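Local coordinates for post-proline cleaving enzyme (Rickettsia typhi, PDB 4HVT), which probably acts as a serine-type oligopeptidase of the prolyl oligopeptidase family, cutting short peptides after proline, at residues I220-R223 with G224-I227; A365-N369 with V370-V374. All coordinates share one frame; numbering follows the deposited sequence. Where two conformers were deposited one is given.

Contact 1: I220-R223 with G224-I227; sequences IWKR and GESI. With EDO (1,2-ethanediol), chain B.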
loop_
_atom_site.group_PDB
_atom_site.type_symbol
_atom_site.label_atom_id
_atom_site.label_comp_id
_atom_site.label_asym_id
_atom_site.label_seq_id
_atom_site.Cartn_x
_atom_site.Cartn_y
_atom_site.Cartn_z
ATOM N N ILE A 220 16.038 3.541 22.603
ATOM C CA ILE A 220 15.592 2.457 23.486
ATOM C C ILE A 220 15.051 3.104 24.772
ATOM O O ILE A 220 15.641 4.051 25.323
ATOM C CB ILE A 220 16.736 1.425 23.730
ATOM C CG1 ILE A 220 16.271 0.210 24.490
ATOM C CG2 ILE A 220 17.905 2.072 24.421
ATOM C CD1 ILE A 220 17.275 -0.966 24.445
ATOM N N TRP A 221 13.937 2.575 25.282
ATOM C CA TRP A 221 13.192 3.229 26.353
ATOM C C TRP A 221 12.702 2.194 27.346
ATOM O O TRP A 221 12.050 1.183 26.954
ATOM C CB TRP A 221 12.035 4.027 25.761
ATOM C CG TRP A 221 11.358 4.988 26.701
ATOM C CD1 TRP A 221 11.880 5.563 27.830
ATOM C CD2 TRP A 221 10.062 5.569 26.514
ATOM N NE1 TRP A 221 10.953 6.378 28.406
ATOM C CE2 TRP A 221 9.823 6.400 27.615
ATOM C CE3 TRP A 221 9.076 5.429 25.545
ATOM C CZ2 TRP A 221 8.646 7.153 27.751
ATOM C CZ3 TRP A 221 7.869 6.130 25.715
ATOM C CH2 TRP A 221 7.682 6.974 26.819
ATOM N N LYS A 222 13.004 2.443 28.618
ATOM C CA LYS A 222 12.715 1.588 29.760
ATOM C C LYS A 222 11.485 2.051 30.498
ATOM O O LYS A 222 11.235 3.258 30.689
ATOM C CB LYS A 222 13.914 1.584 30.748
ATOM C CG LYS A 222 15.218 1.036 30.196
ATOM C CD LYS A 222 16.400 1.362 31.139
ATOM C CE LYS A 222 16.305 0.732 32.501
ATOM N NZ LYS A 222 16.358 -0.727 32.281
ATOM N N ARG A 223 10.710 1.078 30.920
ATOM C CA ARG A 223 9.524 1.312 31.710
ATOM C C ARG A 223 9.860 2.093 32.959
ATOM O O ARG A 223 10.894 1.851 33.615
ATOM C CB ARG A 223 8.791 -0.005 32.050
ATOM C CG ARG A 223 7.462 0.209 32.716
ATOM C CD ARG A 223 6.692 -1.092 32.980
ATOM N NE ARG A 223 6.449 -1.901 31.800
ATOM C CZ ARG A 223 5.523 -1.653 30.883
ATOM N NH1 ARG A 223 4.704 -0.610 31.005
ATOM N NH2 ARG A 223 5.419 -2.453 29.851
ATOM N N GLY A 224 9.018 3.084 33.237
ATOM C CA GLY A 224 9.081 3.899 34.418
ATOM C C GLY A 224 9.883 5.165 34.267
ATOM O O GLY A 224 9.829 6.004 35.160
ATOM N N GLU A 225 10.686 5.260 33.197
ATOM C CA GLU A 225 11.553 6.425 32.953
ATOM C C GLU A 225 10.912 7.429 32.015
ATOM O O GLU A 225 10.234 7.061 31.087
ATOM C CB GLU A 225 12.865 6.001 32.335
ATOM C CG GLU A 225 13.655 5.057 33.229
ATOM C CD GLU A 225 15.063 4.745 32.723
ATOM O OE1 GLU A 225 15.511 5.266 31.633
ATOM O OE2 GLU A 225 15.694 3.928 33.456
ATOM N N SER A 226 11.156 8.717 32.271
ATOM C CA SER A 226 10.714 9.767 31.359
ATOM C C SER A 226 11.334 9.551 29.987
ATOM O O SER A 226 12.443 9.046 29.873
ATOM C CB SER A 226 11.140 11.147 31.892
ATOM O OG SER A 226 10.669 12.166 31.032
ATOM N N ILE A 227 10.650 9.990 28.936
ATOM C CA ILE A 227 11.128 9.831 27.563
ATOM C C ILE A 227 12.395 10.650 27.328
ATOM O O ILE A 227 13.227 10.311 26.491
ATOM C CB ILE A 227 10.051 10.203 26.522
ATOM C CG1 ILE A 227 10.327 9.531 25.192
ATOM C CG2 ILE A 227 10.076 11.710 26.258
ATOM C CD1 ILE A 227 9.145 9.596 24.264
HETATM C C1 EDO B . 6.515 3.781 30.327
HETATM O O1 EDO B . 6.551 3.365 31.709
HETATM C C2 EDO B . 7.844 4.463 29.996
HETATM O O2 EDO B . 7.855 5.692 30.739
HETATM O O HOH W 1 14.740 4.729 29.398
#

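Contact 2: A365-N369 with V370-V374; sequences ATYDN and VVAKV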
loop_
_atom_site.group_PDB
_atom_site.type_symbol
_atom_site.label_atom_id
_atom_site.label_comp_id
_atom_site.label_asym_id
_atom_site.label_seq_id
_atom_site.Cartn_x
_atom_site.Cartn_y
_atom_site.Cartn_z
ATOM N N ALA A 365 4.770 -17.668 -1.536
ATOM C CA ALA A 365 3.770 -17.192 -2.463
ATOM C C ALA A 365 4.463 -16.460 -3.599
ATOM O O ALA A 365 5.327 -15.585 -3.383
ATOM C CB ALA A 365 2.762 -16.318 -1.760
ATOM N N THR A 366 4.123 -16.815 -4.819
ATOM C CA THR A 366 4.655 -16.199 -6.045
ATOM C C THR A 366 3.524 -15.886 -7.033
ATOM O O THR A 366 2.370 -16.183 -6.773
ATOM C CB THR A 366 5.674 -17.121 -6.763
ATOM O OG1 THR A 366 5.061 -18.378 -7.195
ATOM C CG2 THR A 366 6.843 -17.472 -5.824
ATOM N N TYR A 367 3.858 -15.252 -8.158
ATOM C CA TYR A 367 2.988 -15.195 -9.329
ATOM C C TYR A 367 3.713 -15.799 -10.524
ATOM O O TYR A 367 4.933 -15.679 -10.684
ATOM C CB TYR A 367 2.594 -13.776 -9.699
ATOM C CG TYR A 367 1.763 -13.041 -8.664
ATOM C CD1 TYR A 367 0.366 -13.217 -8.601
ATOM C CD2 TYR A 367 2.350 -12.199 -7.729
ATOM C CE1 TYR A 367 -0.375 -12.549 -7.659
ATOM C CE2 TYR A 367 1.589 -11.545 -6.781
ATOM C CZ TYR A 367 0.225 -11.724 -6.760
ATOM O OH TYR A 367 -0.529 -11.060 -5.798
ATOM N N ASP A 368 2.948 -16.476 -11.347
ATOM C CA ASP A 368 3.377 -16.920 -12.662
ATOM C C ASP A 368 2.404 -16.283 -13.663
ATOM O O ASP A 368 1.214 -16.627 -13.672
ATOM C CB ASP A 368 3.259 -18.448 -12.725
ATOM C CG ASP A 368 3.663 -19.016 -14.061
ATOM O OD1 ASP A 368 4.084 -18.232 -14.931
ATOM O OD2 ASP A 368 3.597 -20.283 -14.243
ATOM N N ASN A 369 2.886 -15.331 -14.463
ATOM C CA ASN A 369 2.020 -14.562 -15.334
ATOM C C ASN A 369 0.855 -13.931 -14.566
ATOM O O ASN A 369 -0.273 -13.880 -15.015
ATOM C CB ASN A 369 1.578 -15.423 -16.526
ATOM C CG ASN A 369 1.281 -14.584 -17.745
ATOM O OD1 ASN A 369 1.764 -13.453 -17.876
ATOM N ND2 ASN A 369 0.488 -15.129 -18.657
ATOM N N VAL A 370 1.189 -13.353 -13.412
ATOM C CA VAL A 370 0.237 -12.600 -12.556
ATOM C C VAL A 370 -0.917 -13.466 -12.089
ATOM O O VAL A 370 -1.988 -12.965 -11.820
ATOM C CB VAL A 370 -0.273 -11.296 -13.240
ATOM C CG1 VAL A 370 -0.619 -10.268 -12.185
ATOM C CG2 VAL A 370 0.762 -10.725 -14.176
ATOM N N VAL A 371 -0.652 -14.768 -11.953
ATOM C CA VAL A 371 -1.554 -15.721 -11.312
ATOM C C VAL A 371 -0.838 -16.297 -10.054
ATOM O O VAL A 371 0.299 -16.779 -10.130
ATOM C CB VAL A 371 -1.898 -16.901 -12.229
ATOM C CG1 VAL A 371 -2.883 -17.808 -11.513
ATOM C CG2 VAL A 371 -2.482 -16.398 -13.537
ATOM N N ALA A 372 -1.496 -16.229 -8.916
ATOM C CA ALA A 372 -0.871 -16.683 -7.667
ATOM C C ALA A 372 -0.575 -18.195 -7.653
ATOM O O ALA A 372 -1.387 -19.016 -8.132
ATOM C CB ALA A 372 -1.715 -16.330 -6.447
ATOM N N LYS A 373 0.592 -18.498 -7.115
ATOM C CA LYS A 373 1.066 -19.880 -6.919
ATOM C C LYS A 373 1.684 -19.942 -5.544
ATOM O O LYS A 373 2.418 -19.025 -5.147
ATOM C CB LYS A 373 2.116 -20.228 -7.964
ATOM C CG LYS A 373 1.633 -20.071 -9.411
ATOM C CD LYS A 373 0.515 -21.063 -9.799
ATOM C CE LYS A 373 -0.132 -20.688 -11.127
ATOM N NZ LYS A 373 -1.192 -21.624 -11.605
ATOM N N VAL A 374 1.451 -21.049 -4.849
ATOM C CA VAL A 374 1.936 -21.222 -3.495
ATOM C C VAL A 374 2.494 -22.638 -3.267
ATOM O O VAL A 374 1.930 -23.626 -3.708
ATOM C CB VAL A 374 0.771 -20.983 -2.489
ATOM C CG1 VAL A 374 1.217 -21.114 -1.038
ATOM C CG2 VAL A 374 0.167 -19.616 -2.681
HETATM O O HOH W 2 5.295 -20.496 -5.416
#

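Contact 1: I220-R223 with G224-I227
With CG of Trp221 opposite its backbone N (chi1 -167°), the indole is laid beside the chain that follows, where Ile227 meets it. CG1 of Ile227 also stands opposite its own N (chi1 -157°), which places that branch over the indole. CG1 of Ile227 sits 3.9 Å from the centroid of the six-membered ring of Trp221, almost on the ring normal, a CH-pi contact. The other face of the indole carries C2 of a 1,2-ethanediol, probably from the crystallisation liquor. The indole N-H is used as well: Trp221 NE1 donates to Glu225 O at 2.9 Å. This bond is bent (140° at the hydrogen), and the donor lies above the carbonyl plane. The diol's O2 donates to the same carbonyl, and its O1 accepts from Gly224 N at 2.9 Å. Glu225 N closes the backbone turn on Lys222 O at 3.3 Å. The Glu225 carboxylate crosses the end of the Lys222 chain at a slant, with Glu225 OE2 3.4 Å from Lys222 CE, but the charged ends do not touch. The guanidinium of Arg223 is held elsewhere, by Lys195 O and by salt bridges to Glu160 and Asp196. The bend is a type II beta turn with glycine at its third position, leaving strand 217-222 of a beta-propeller blade.

Contact 2: A365-N369 with V370-V374
Thr366 and Lys373 form a hydrogen-bonded pair in a beta hairpin, whose two strands are neighbours in one antiparallel sheet of the beta-propeller. Backbone bonds come first. Thr366 N donates to Lys373 O at 2.8 Å, nearly straight at 173°, and Lys373 N returns a bond to Thr366 O. Nearer the turn, Asp368 N donates to Val371 O at 2.9 Å. The return bond from Val371 N to Asp368 O is longer and more bent, at 3.1 Å and 146°. Between these bonds, CA-H groups of Tyr367 and Ala372 approach the carbonyl oxygens of Val371 and Thr366. Asn369 and Val370 make the tight connection, both with positive phi.

Apolar contacts lie on the face of Ala365, Tyr367, Ala372 and Val374. CG of Tyr367 is opposite its carbonyl carbon (chi1 -64°), which lays the ring along the partner strand. Its CD1 side comes against the Val371-Ala372 peptide, and Tyr367 CE1 is 4.2 Å from Ala372 CB. Phe399 of the next sheet packs on Ala365, Ala372 and Val374.

On the other face, with Thr366, Asp368, Val371 and Lys373, the contacts involve polar side chains. Asp368 CB meets Lys373 CG at 4.0 Å, while the charged ends stay apart. Thr366 OG1 lies 3.6 Å from Lys373 CB and 2.8 Å from the oxygen of a water; the same water makes a weak bond to Lys373 O, as donor.

Overall arrangement
Contact 1 comes first along the chain, and contact 2 follows. Both belong to the N-terminal beta-propeller, but to different antiparallel sheets. Residues 220-227 cover the end of strand 217-222 and the loop that leads toward strand 231-235, while residues 365-374 join strands 362-368 and 371-380. The centres are 45 Å apart and the nearest atoms about 33 Å, so the two do not touch. Contact 1 is farther out, its centre 32 Å from the chain centre against 19 Å for contact 2. Contact 2 reaches residues beyond the propeller: Tyr367 touches Ile491 and Ala493, and Asn369 touches Phe522. Its hairpin end thus faces the part that probably carries the catalytic serine, whereas contact 1 lies at the propeller's periphery.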